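Long-range contacts in putative sugar ABC transport system, substrate-binding protein (Bordetella parapertussis, PDB 5IX8), which probably binds a sugar in the periplasm and hands it to an ABC transporter: residues A[198-209]-A[224-234]; A[241-251]-A[294-304]. All coordinates share one frame; numbering follows the deposited sequence.

Contact 1 of 2, residues A[198-209]-A[224-234]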
loop_
_atom_site.group_PDB
_atom_site.type_symbol
_atom_site.label_atom_id
_atom_site.label_comp_id
_atom_site.label_asym_id
_atom_site.label_seq_id
_atom_site.Cartn_x
_atom_site.Cartn_y
_atom_site.Cartn_z
ATOM N N THR A 198 -19.253 20.944 -2.916
ATOM C CA THR A 198 -18.483 21.246 -4.124
ATOM C C THR A 198 -19.335 20.878 -5.334
ATOM O O THR A 198 -19.035 19.939 -6.076
ATOM C CB THR A 198 -17.153 20.497 -4.109
ATOM O OG1 THR A 198 -16.671 20.387 -2.754
ATOM C CG2 THR A 198 -16.114 21.224 -4.917
ATOM N N PRO A 199 -20.418 21.612 -5.560
ATOM C CA PRO A 199 -21.378 21.200 -6.603
ATOM C C PRO A 199 -20.781 21.141 -7.998
ATOM O O PRO A 199 -21.332 20.448 -8.866
ATOM C CB PRO A 199 -22.472 22.270 -6.511
ATOM C CG PRO A 199 -21.776 23.439 -5.847
ATOM C CD PRO A 199 -20.811 22.863 -4.888
ATOM N N ASP A 200 -19.691 21.852 -8.259
ATOM C CA ASP A 200 -19.135 21.868 -9.600
ATOM C C ASP A 200 -18.002 20.862 -9.783
ATOM O O ASP A 200 -17.442 20.775 -10.880
ATOM C CB ASP A 200 -18.656 23.293 -9.951
ATOM C CG ASP A 200 -19.799 24.306 -9.983
ATOM O OD1 ASP A 200 -20.962 23.915 -10.233
ATOM O OD2 ASP A 200 -19.538 25.497 -9.753
ATOM N N ALA A 201 -17.661 20.082 -8.755
ATOM C CA ALA A 201 -16.585 19.109 -8.916
ATOM C C ALA A 201 -16.909 18.063 -9.985
ATOM O O ALA A 201 -18.047 17.585 -10.094
ATOM C CB ALA A 201 -16.321 18.396 -7.585
ATOM N N GLU A 202 -15.885 17.667 -10.752
ATOM C CA GLU A 202 -16.049 16.638 -11.776
ATOM C C GLU A 202 -15.192 15.415 -11.495
ATOM O O GLU A 202 -15.280 14.421 -12.228
ATOM C CB GLU A 202 -15.719 17.205 -13.158
ATOM C CG GLU A 202 -16.804 18.178 -13.602
ATOM C CD GLU A 202 -16.502 18.851 -14.911
ATOM O OE1 GLU A 202 -16.675 18.212 -15.965
ATOM O OE2 GLU A 202 -16.081 20.017 -14.892
ATOM N N TYR A 203 -14.392 15.452 -10.438
ATOM C CA TYR A 203 -13.464 14.387 -10.111
ATOM C C TYR A 203 -13.414 14.262 -8.609
ATOM O O TYR A 203 -13.656 15.236 -7.897
ATOM C CB TYR A 203 -12.059 14.697 -10.585
ATOM C CG TYR A 203 -11.949 14.826 -12.067
ATOM C CD1 TYR A 203 -11.777 13.705 -12.853
ATOM C CD2 TYR A 203 -11.997 16.066 -12.692
ATOM C CE1 TYR A 203 -11.661 13.808 -14.244
ATOM C CE2 TYR A 203 -11.872 16.187 -14.085
ATOM C CZ TYR A 203 -11.703 15.048 -14.848
ATOM O OH TYR A 203 -11.576 15.127 -16.217
ATOM N N VAL A 204 -13.047 13.066 -8.138
ATOM C CA VAL A 204 -12.766 12.828 -6.722
ATOM C C VAL A 204 -11.463 12.049 -6.644
ATOM O O VAL A 204 -11.300 11.026 -7.325
ATOM C CB VAL A 204 -13.887 12.045 -6.005
ATOM C CG1 VAL A 204 -13.522 11.823 -4.509
ATOM C CG2 VAL A 204 -15.231 12.767 -6.131
ATOM N N PHE A 205 -10.530 12.535 -5.840
ATOM C CA PHE A 205 -9.279 11.828 -5.610
ATOM C C PHE A 205 -9.346 11.110 -4.275
ATOM O O PHE A 205 -9.748 11.710 -3.281
ATOM C CB PHE A 205 -8.102 12.798 -5.609
ATOM C CG PHE A 205 -6.839 12.185 -5.118
ATOM C CD1 PHE A 205 -6.026 11.464 -5.988
ATOM C CD2 PHE A 205 -6.475 12.310 -3.788
ATOM C CE1 PHE A 205 -4.835 10.892 -5.552
ATOM C CE2 PHE A 205 -5.314 11.724 -3.328
ATOM C CZ PHE A 205 -4.477 11.007 -4.222
ATOM N N THR A 206 -8.931 9.843 -4.248
ATOM C CA THR A 206 -8.819 9.044 -3.030
ATOM C C THR A 206 -7.516 8.264 -3.094
ATOM O O THR A 206 -7.070 7.878 -4.193
ATOM C CB THR A 206 -9.976 8.026 -2.867
ATOM O OG1 THR A 206 -9.845 6.993 -3.865
ATOM C CG2 THR A 206 -11.371 8.694 -2.959
ATOM N N PRO A 207 -6.913 7.955 -1.941
ATOM C CA PRO A 207 -5.624 7.262 -1.972
ATOM C C PRO A 207 -5.697 5.759 -1.881
ATOM O O PRO A 207 -4.650 5.135 -2.095
ATOM C CB PRO A 207 -4.908 7.833 -0.737
ATOM C CG PRO A 207 -6.079 7.979 0.298
ATOM C CD PRO A 207 -7.159 8.582 -0.628
ATOM N N VAL A 208 -6.853 5.161 -1.543
ATOM C CA VAL A 208 -6.928 3.725 -1.253
ATOM C C VAL A 208 -8.287 3.177 -1.648
ATOM O O VAL A 208 -9.291 3.900 -1.684
ATOM C CB VAL A 208 -6.683 3.387 0.238
ATOM C CG1 VAL A 208 -5.368 3.883 0.705
ATOM C CG2 VAL A 208 -7.804 3.967 1.116
ATOM N N THR A 209 -8.306 1.865 -1.913
ATOM C CA THR A 209 -9.468 1.106 -2.364
ATOM C C THR A 209 -10.777 1.497 -1.697
ATOM O O THR A 209 -11.743 1.862 -2.368
ATOM C CB THR A 209 -9.243 -0.394 -2.119
ATOM O OG1 THR A 209 -7.938 -0.785 -2.549
ATOM C CG2 THR A 209 -10.299 -1.191 -2.854
ATOM N N ARG A 224 -24.243 12.102 -9.328
ATOM C CA ARG A 224 -23.179 12.992 -9.785
ATOM C C ARG A 224 -22.219 12.216 -10.675
ATOM O O ARG A 224 -21.604 11.238 -10.217
ATOM C CB ARG A 224 -22.421 13.603 -8.597
ATOM C CG ARG A 224 -23.191 14.711 -7.871
ATOM C CD ARG A 224 -23.081 16.064 -8.603
ATOM N NE ARG A 224 -21.709 16.591 -8.614
ATOM C CZ ARG A 224 -21.164 17.254 -7.595
ATOM N NH1 ARG A 224 -21.891 17.458 -6.467
ATOM N NH2 ARG A 224 -19.905 17.705 -7.692
ATOM N N PRO A 225 -22.047 12.620 -11.907
ATOM C CA PRO A 225 -21.192 11.865 -12.832
ATOM C C PRO A 225 -19.715 12.151 -12.626
ATOM O O PRO A 225 -18.983 12.341 -13.603
ATOM C CB PRO A 225 -21.660 12.356 -14.207
ATOM C CG PRO A 225 -22.058 13.808 -13.931
ATOM C CD PRO A 225 -22.702 13.782 -12.544
ATOM N N VAL A 226 -19.261 12.180 -11.394
ATOM C CA VAL A 226 -17.846 12.438 -11.150
ATOM C C VAL A 226 -17.046 11.192 -11.487
ATOM O O VAL A 226 -17.535 10.059 -11.358
ATOM C CB VAL A 226 -17.586 12.882 -9.700
ATOM C CG1 VAL A 226 -18.223 14.252 -9.437
ATOM C CG2 VAL A 226 -18.094 11.826 -8.691
ATOM N N LYS A 227 -15.792 11.412 -11.882
ATOM C CA LYS A 227 -14.843 10.336 -12.136
ATOM C C LYS A 227 -13.930 10.227 -10.934
ATOM O O LYS A 227 -13.427 11.244 -10.445
ATOM C CB LYS A 227 -14.016 10.590 -13.398
ATOM C CG LYS A 227 -14.867 10.672 -14.643
ATOM C CD LYS A 227 -14.031 11.088 -15.838
ATOM C CE LYS A 227 -14.841 10.915 -17.102
ATOM N NZ LYS A 227 -15.298 9.483 -17.170
ATOM N N VAL A 228 -13.698 9.005 -10.475
ATOM C CA VAL A 228 -12.951 8.759 -9.244
ATOM C C VAL A 228 -11.578 8.204 -9.592
ATOM O O VAL A 228 -11.441 7.400 -10.524
ATOM C CB VAL A 228 -13.730 7.813 -8.303
ATOM C CG1 VAL A 228 -12.920 7.503 -7.033
ATOM C CG2 VAL A 228 -15.081 8.449 -7.969
ATOM N N LEU A 229 -10.560 8.694 -8.887
ATOM C CA LEU A 229 -9.204 8.172 -8.928
ATOM C C LEU A 229 -8.936 7.494 -7.608
ATOM O O LEU A 229 -9.323 8.011 -6.550
ATOM C CB LEU A 229 -8.177 9.293 -9.130
ATOM C CG LEU A 229 -8.317 9.987 -10.491
ATOM C CD1 LEU A 229 -9.136 11.235 -10.381
ATOM C CD2 LEU A 229 -6.956 10.277 -11.091
ATOM N N THR A 230 -8.259 6.356 -7.661
ATOM C CA THR A 230 -7.983 5.641 -6.435
ATOM C C THR A 230 -6.772 4.742 -6.652
ATOM O O THR A 230 -6.072 4.837 -7.665
ATOM C CB THR A 230 -9.237 4.865 -6.008
ATOM O OG1 THR A 230 -9.101 4.393 -4.657
ATOM C CG2 THR A 230 -9.475 3.696 -6.935
ATOM N N SER A 231 -6.510 3.875 -5.671
ATOM C CA SER A 231 -5.327 3.046 -5.709
ATOM C C SER A 231 -5.652 1.683 -5.126
ATOM O O SER A 231 -6.500 1.566 -4.244
ATOM C CB SER A 231 -4.187 3.730 -4.943
ATOM O OG SER A 231 -2.982 3.001 -5.105
ATOM N N ALA A 232 -4.987 0.662 -5.667
ATOM C CA ALA A 232 -5.025 -0.732 -5.229
ATOM C C ALA A 232 -6.268 -1.451 -5.741
ATOM O O ALA A 232 -7.379 -1.225 -5.253
ATOM C CB ALA A 232 -4.927 -0.851 -3.706
HETATM N N MSE A 233 -6.081 -2.329 -6.724
HETATM C CA MSE A 233 -7.204 -2.962 -7.392
HETATM C C MSE A 233 -7.934 -3.976 -6.549
HETATM O O MSE A 233 -7.314 -4.732 -5.808
HETATM C CB MSE A 233 -6.737 -3.672 -8.661
HETATM C CG MSE A 233 -6.285 -2.677 -9.760
HETATM SE SE MSE A 233 -7.796 -1.833 -10.654
HETATM C CE MSE A 233 -8.585 -3.371 -11.550
ATOM N N VAL A 234 -9.253 -4.011 -6.734
ATOM C CA VAL A 234 -10.071 -5.170 -6.398
ATOM C C VAL A 234 -10.867 -5.523 -7.649
ATOM O O VAL A 234 -11.069 -4.687 -8.531
ATOM C CB VAL A 234 -11.014 -4.902 -5.202
ATOM C CG1 VAL A 234 -10.215 -4.644 -3.924
ATOM C CG2 VAL A 234 -11.879 -3.718 -5.505
HETATM O O HOH W 1 -20.588 16.442 -11.146
#
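R224 and the turn T198–A201 meet at the start of two parallel strands, 201-205 and 227-231. The side chain of R224, bent at chi2 and chi3 (-81° and -65°), brings NH2 between two carbonyls: R224 NH2 lies 2.9 Å from T198 O and 3.0 Å from A201 O, the latter almost exactly in the guanidinium plane. P199 O sits over one face of the same group without bonding to it, and a water bridges R224 NE and A201 O. T198 O also takes the amide of A201, which closes a type I turn, so the arginine ties the turn to the loop leading into strand 227-231, with NH1 bonded to L195 O.

Regular parallel pairing follows, with K227 N to E202 O, V204 N to K227 O and L229 N to V204 O (2.9 Å). Beyond it hydroxyls take over. L229 O receives both the amide and the hydroxyl of T206, the latter in the carbonyl plane on a lone pair; T206 OG1 in turn accepts from T230 OG1 at 2.8 Å. T209 OG1 donates to A232 O at 2.8 Å, just where helix 209-221 begins.

Apolar contacts fall on both faces. V204 CG2 touches V226 CG2 (4.0 Å) on one, while Y203 runs alongside K227 on the other, its CD1 3.9 Å from K227 CB.

The strands and helix 209-221 form a beta-alpha-beta crossover. That helix covers V204, V226 and V228, whereas helix 122-135 packs against Y203, F205 and L229; strand 142-145 borders 201-205.

Contact 2 of 2, residues A[241-251]-A[294-304]. With SO4 (sulfate ion), chain D.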
loop_
_atom_site.group_PDB
_atom_site.type_symbol
_atom_site.label_atom_id
_atom_site.label_comp_id
_atom_site.label_asym_id
_atom_site.label_seq_id
_atom_site.Cartn_x
_atom_site.Cartn_y
_atom_site.Cartn_z
ATOM N N ILE A 241 -13.971 0.713 -14.043
ATOM C CA ILE A 241 -13.099 1.343 -15.033
ATOM C C ILE A 241 -13.738 1.291 -16.418
ATOM O O ILE A 241 -13.794 2.298 -17.140
ATOM C CB ILE A 241 -11.719 0.669 -15.028
ATOM C CG1 ILE A 241 -10.985 0.958 -13.722
ATOM C CG2 ILE A 241 -10.895 1.125 -16.209
ATOM C CD1 ILE A 241 -9.629 0.249 -13.640
ATOM N N ARG A 242 -14.241 0.118 -16.813
ATOM C CA ARG A 242 -14.834 0.003 -18.140
ATOM C C ARG A 242 -16.053 0.903 -18.292
ATOM O O ARG A 242 -16.296 1.453 -19.372
ATOM C CB ARG A 242 -15.215 -1.446 -18.416
ATOM C CG ARG A 242 -14.044 -2.389 -18.587
ATOM C CD ARG A 242 -14.472 -3.743 -19.166
ATOM N NE ARG A 242 -13.419 -4.719 -18.914
ATOM C CZ ARG A 242 -13.407 -5.511 -17.852
ATOM N NH1 ARG A 242 -14.421 -5.468 -16.990
ATOM N NH2 ARG A 242 -12.402 -6.356 -17.660
ATOM N N GLU A 243 -16.852 1.026 -17.240
ATOM C CA GLU A 243 -18.069 1.835 -17.254
ATOM C C GLU A 243 -17.793 3.323 -17.104
ATOM O O GLU A 243 -18.743 4.121 -17.163
ATOM C CB GLU A 243 -19.011 1.371 -16.140
ATOM C CG GLU A 243 -19.655 0.032 -16.410
ATOM C CD GLU A 243 -20.091 -0.712 -15.151
ATOM O OE1 GLU A 243 -20.145 -0.099 -14.050
ATOM O OE2 GLU A 243 -20.374 -1.929 -15.277
ATOM N N GLY A 244 -16.532 3.706 -16.890
ATOM C CA GLY A 244 -16.124 5.091 -16.814
ATOM C C GLY A 244 -16.202 5.723 -15.445
ATOM O O GLY A 244 -15.898 6.913 -15.315
ATOM N N ARG A 245 -16.601 4.983 -14.418
ATOM C CA ARG A 245 -16.766 5.595 -13.098
ATOM C C ARG A 245 -15.425 5.807 -12.391
ATOM O O ARG A 245 -15.242 6.816 -11.691
ATOM C CB ARG A 245 -17.686 4.733 -12.246
ATOM C CG ARG A 245 -17.782 5.187 -10.813
ATOM C CD ARG A 245 -18.441 6.569 -10.671
ATOM N NE ARG A 245 -19.895 6.512 -10.886
ATOM C CZ ARG A 245 -20.696 7.576 -10.874
ATOM N NH1 ARG A 245 -20.192 8.797 -10.693
ATOM N NH2 ARG A 245 -22.001 7.422 -11.059
ATOM N N LEU A 246 -14.482 4.873 -12.566
ATOM C CA LEU A 246 -13.109 5.031 -12.097
ATOM C C LEU A 246 -12.254 5.431 -13.289
ATOM O O LEU A 246 -12.184 4.697 -14.285
ATOM C CB LEU A 246 -12.555 3.748 -11.468
ATOM C CG LEU A 246 -13.174 3.221 -10.166
ATOM C CD1 LEU A 246 -12.441 1.928 -9.724
ATOM C CD2 LEU A 246 -13.182 4.258 -9.039
ATOM N N LEU A 247 -11.615 6.594 -13.189
ATOM C CA LEU A 247 -10.757 7.067 -14.273
ATOM C C LEU A 247 -9.458 6.293 -14.318
ATOM O O LEU A 247 -8.958 5.954 -15.401
ATOM C CB LEU A 247 -10.465 8.554 -14.082
ATOM C CG LEU A 247 -9.454 9.205 -15.025
ATOM C CD1 LEU A 247 -9.902 9.111 -16.482
ATOM C CD2 LEU A 247 -9.211 10.654 -14.597
ATOM N N ALA A 248 -8.904 6.001 -13.150
ATOM C CA ALA A 248 -7.613 5.355 -13.053
ATOM C C ALA A 248 -7.467 4.788 -11.661
ATOM O O ALA A 248 -7.949 5.373 -10.674
ATOM C CB ALA A 248 -6.471 6.343 -13.333
ATOM N N VAL A 249 -6.766 3.666 -11.585
ATOM C CA VAL A 249 -6.476 3.015 -10.320
ATOM C C VAL A 249 -5.008 2.684 -10.335
ATOM O O VAL A 249 -4.555 1.910 -11.187
ATOM C CB VAL A 249 -7.296 1.724 -10.110
ATOM C CG1 VAL A 249 -6.890 1.076 -8.776
ATOM C CG2 VAL A 249 -8.811 2.015 -10.162
ATOM N N ALA A 250 -4.276 3.205 -9.382
ATOM C CA ALA A 250 -2.872 2.821 -9.312
ATOM C C ALA A 250 -2.769 1.361 -8.861
ATOM O O ALA A 250 -3.459 0.948 -7.929
ATOM C CB ALA A 250 -2.127 3.762 -8.371
ATOM N N SER A 251 -1.948 0.565 -9.556
ATOM C CA SER A 251 -1.707 -0.819 -9.131
ATOM C C SER A 251 -0.813 -0.818 -7.894
ATOM O O SER A 251 0.211 -0.143 -7.876
ATOM C CB SER A 251 -1.037 -1.615 -10.275
ATOM O OG SER A 251 -0.509 -2.879 -9.851
ATOM N N THR A 294 2.566 1.135 -11.912
ATOM C CA THR A 294 1.741 1.122 -13.113
ATOM C C THR A 294 0.333 1.576 -12.738
ATOM O O THR A 294 -0.101 1.444 -11.590
ATOM C CB THR A 294 1.692 -0.278 -13.769
ATOM O OG1 THR A 294 1.164 -1.214 -12.840
ATOM C CG2 THR A 294 3.056 -0.749 -14.119
ATOM N N VAL A 295 -0.352 2.184 -13.690
ATOM C CA VAL A 295 -1.726 2.632 -13.503
ATOM C C VAL A 295 -2.634 1.768 -14.359
ATOM O O VAL A 295 -2.290 1.440 -15.503
ATOM C CB VAL A 295 -1.870 4.116 -13.874
ATOM C CG1 VAL A 295 -3.273 4.564 -13.675
ATOM C CG2 VAL A 295 -0.986 4.944 -12.983
ATOM N N VAL A 296 -3.795 1.409 -13.817
ATOM C CA VAL A 296 -4.798 0.654 -14.560
ATOM C C VAL A 296 -5.879 1.623 -14.996
ATOM O O VAL A 296 -6.362 2.433 -14.181
ATOM C CB VAL A 296 -5.382 -0.487 -13.710
ATOM C CG1 VAL A 296 -6.373 -1.328 -14.534
ATOM C CG2 VAL A 296 -4.249 -1.366 -13.129
ATOM N N ASP A 297 -6.243 1.572 -16.276
ATOM C CA ASP A 297 -7.284 2.452 -16.822
ATOM C C ASP A 297 -7.973 1.709 -17.960
ATOM O O ASP A 297 -7.707 0.532 -18.187
ATOM C CB ASP A 297 -6.687 3.795 -17.259
ATOM C CG ASP A 297 -5.593 3.634 -18.300
ATOM O OD1 ASP A 297 -5.639 2.675 -19.100
ATOM O OD2 ASP A 297 -4.677 4.467 -18.321
ATOM N N LYS A 298 -8.883 2.390 -18.666
ATOM C CA LYS A 298 -9.573 1.739 -19.780
ATOM C C LYS A 298 -8.604 1.150 -20.801
ATOM O O LYS A 298 -8.920 0.140 -21.453
ATOM C CB LYS A 298 -10.499 2.727 -20.493
ATOM C CG LYS A 298 -11.783 3.022 -19.782
ATOM C CD LYS A 298 -12.793 3.692 -20.734
ATOM C CE LYS A 298 -13.196 2.715 -21.848
ATOM N NZ LYS A 298 -14.204 3.258 -22.827
ATOM N N SER A 299 -7.434 1.767 -20.975
ATOM C CA SER A 299 -6.524 1.319 -22.019
ATOM C C SER A 299 -5.869 -0.015 -21.693
ATOM O O SER A 299 -5.433 -0.702 -22.612
ATOM C CB SER A 299 -5.448 2.375 -22.281
ATOM O OG SER A 299 -4.479 2.427 -21.241
ATOM N N ASN A 300 -5.793 -0.413 -20.415
ATOM C CA ASN A 300 -5.122 -1.664 -20.091
ATOM C C ASN A 300 -5.857 -2.520 -19.071
ATOM O O ASN A 300 -5.270 -3.482 -18.553
ATOM C CB ASN A 300 -3.695 -1.404 -19.591
ATOM C CG ASN A 300 -3.672 -0.649 -18.285
ATOM O OD1 ASN A 300 -4.709 -0.296 -17.759
ATOM N ND2 ASN A 300 -2.487 -0.394 -17.765
ATOM N N VAL A 301 -7.109 -2.205 -18.739
ATOM C CA VAL A 301 -7.806 -3.012 -17.749
ATOM C C VAL A 301 -7.950 -4.453 -18.237
ATOM O O VAL A 301 -7.989 -5.383 -17.433
ATOM C CB VAL A 301 -9.161 -2.340 -17.403
ATOM C CG1 VAL A 301 -10.112 -2.276 -18.627
ATOM C CG2 VAL A 301 -9.847 -3.037 -16.242
ATOM N N ASP A 302 -7.978 -4.675 -19.550
ATOM C CA ASP A 302 -8.112 -6.033 -20.070
ATOM C C ASP A 302 -6.778 -6.738 -20.289
ATOM O O ASP A 302 -6.780 -7.923 -20.625
ATOM C CB ASP A 302 -8.899 -6.023 -21.376
ATOM C CG ASP A 302 -10.334 -5.588 -21.176
ATOM O OD1 ASP A 302 -10.882 -5.764 -20.065
ATOM O OD2 ASP A 302 -10.924 -5.056 -22.125
ATOM N N THR A 303 -5.643 -6.062 -20.101
ATOM C CA THR A 303 -4.345 -6.681 -20.378
ATOM C C THR A 303 -3.368 -6.557 -19.225
ATOM O O THR A 303 -2.427 -7.350 -19.125
ATOM C CB THR A 303 -3.690 -6.058 -21.603
ATOM O OG1 THR A 303 -3.547 -4.649 -21.392
ATOM C CG2 THR A 303 -4.516 -6.319 -22.855
ATOM N N HIS A 304 -3.541 -5.544 -18.384
ATOM C CA HIS A 304 -2.598 -5.323 -17.290
ATOM C C HIS A 304 -2.560 -6.551 -16.381
ATOM O O HIS A 304 -3.592 -7.184 -16.154
ATOM C CB HIS A 304 -3.006 -4.071 -16.501
ATOM C CG HIS A 304 -2.063 -3.703 -15.392
ATOM N ND1 HIS A 304 -1.905 -4.471 -14.260
ATOM C CD2 HIS A 304 -1.245 -2.635 -15.236
ATOM C CE1 HIS A 304 -1.019 -3.907 -13.459
ATOM N NE2 HIS A 304 -0.616 -2.777 -14.018
HETATM S S SO4 D . -22.118 3.912 -12.276
HETATM O O1 SO4 D . -21.356 3.569 -13.463
HETATM O O2 SO4 D . -21.209 4.037 -11.130
HETATM O O3 SO4 D . -22.810 5.179 -12.491
HETATM O O4 SO4 D . -23.086 2.847 -12.047
HETATM O O HOH W 2 -9.980 5.118 -17.739
HETATM O O HOH W 3 2.232 -0.421 -9.226
#
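D302 OD1 is gripped side-on by two nitrogens of R242: NE at 3.0 Å and NH2 at 2.9 Å from D302 OD1. D302 OD1 lies in the guanidinium plane, and the carboxylate plane is turned only 20° from it. NE uses the syn lone pair of OD1, while NH2 comes nearly along the C-O direction. The extended stretch of R242 from CG to NE carries the charge out past V301, whose CG1 rests 3.9 Å from R242 CG.

Next to R242 in the chain, I241 packs the end of the helix against the loop. Its CD1 meets V296 CG1 at 3.7 Å, the two side chains crossing at about a right angle, and its CG2 reaches the D297–K298 peptide and V301 CB.

The backbones pair antiparallel: V249 and V296 exchange two hydrogen bonds, the shorter being V296 N to V249 O at 2.8 Å, and S251 N continues to T294 O. A water joins L247 O to K298 N where direct pairing stops. H304 NE2 and T294 OG1 share a 2.6 Å hydrogen bond; CG of H304, anti to the backbone N (chi1 -177°), sets the ring with one face over V296 CG2.

On the far side of the helix end, R245 holds a sulfate, probably from the crystallisation liquor, through NE and NH2, with R220 NE as a further donor. The chemistry thus changes from a buried backbone and aliphatic seam to an exposed ion pair, which probably adds less to stability than the seam because solvent can compete for its charges.

In the fold
Contacts 1 and 2 belong to one mixed sheet, that of the lobe opposite the six-stranded parallel sheet, and their centres lie about 13 Å apart. Strands 227-231 and 246-250 are neighbours there: V228 O is 2.8 Å from L247 N and A232 N 2.7 Å from A250 O, both probable hydrogen bonds. Contact 1 joins parallel strands in a crossover, whereas contact 2 adds the antiparallel edge strand 295-296. Helix 235-242 follows strand 227-231 and leads into 241-251. R245 links the two as well, its NH1 reaching R224 O and V226 O. Two-lobed proteins of this family generally hold their ligand between the lobes.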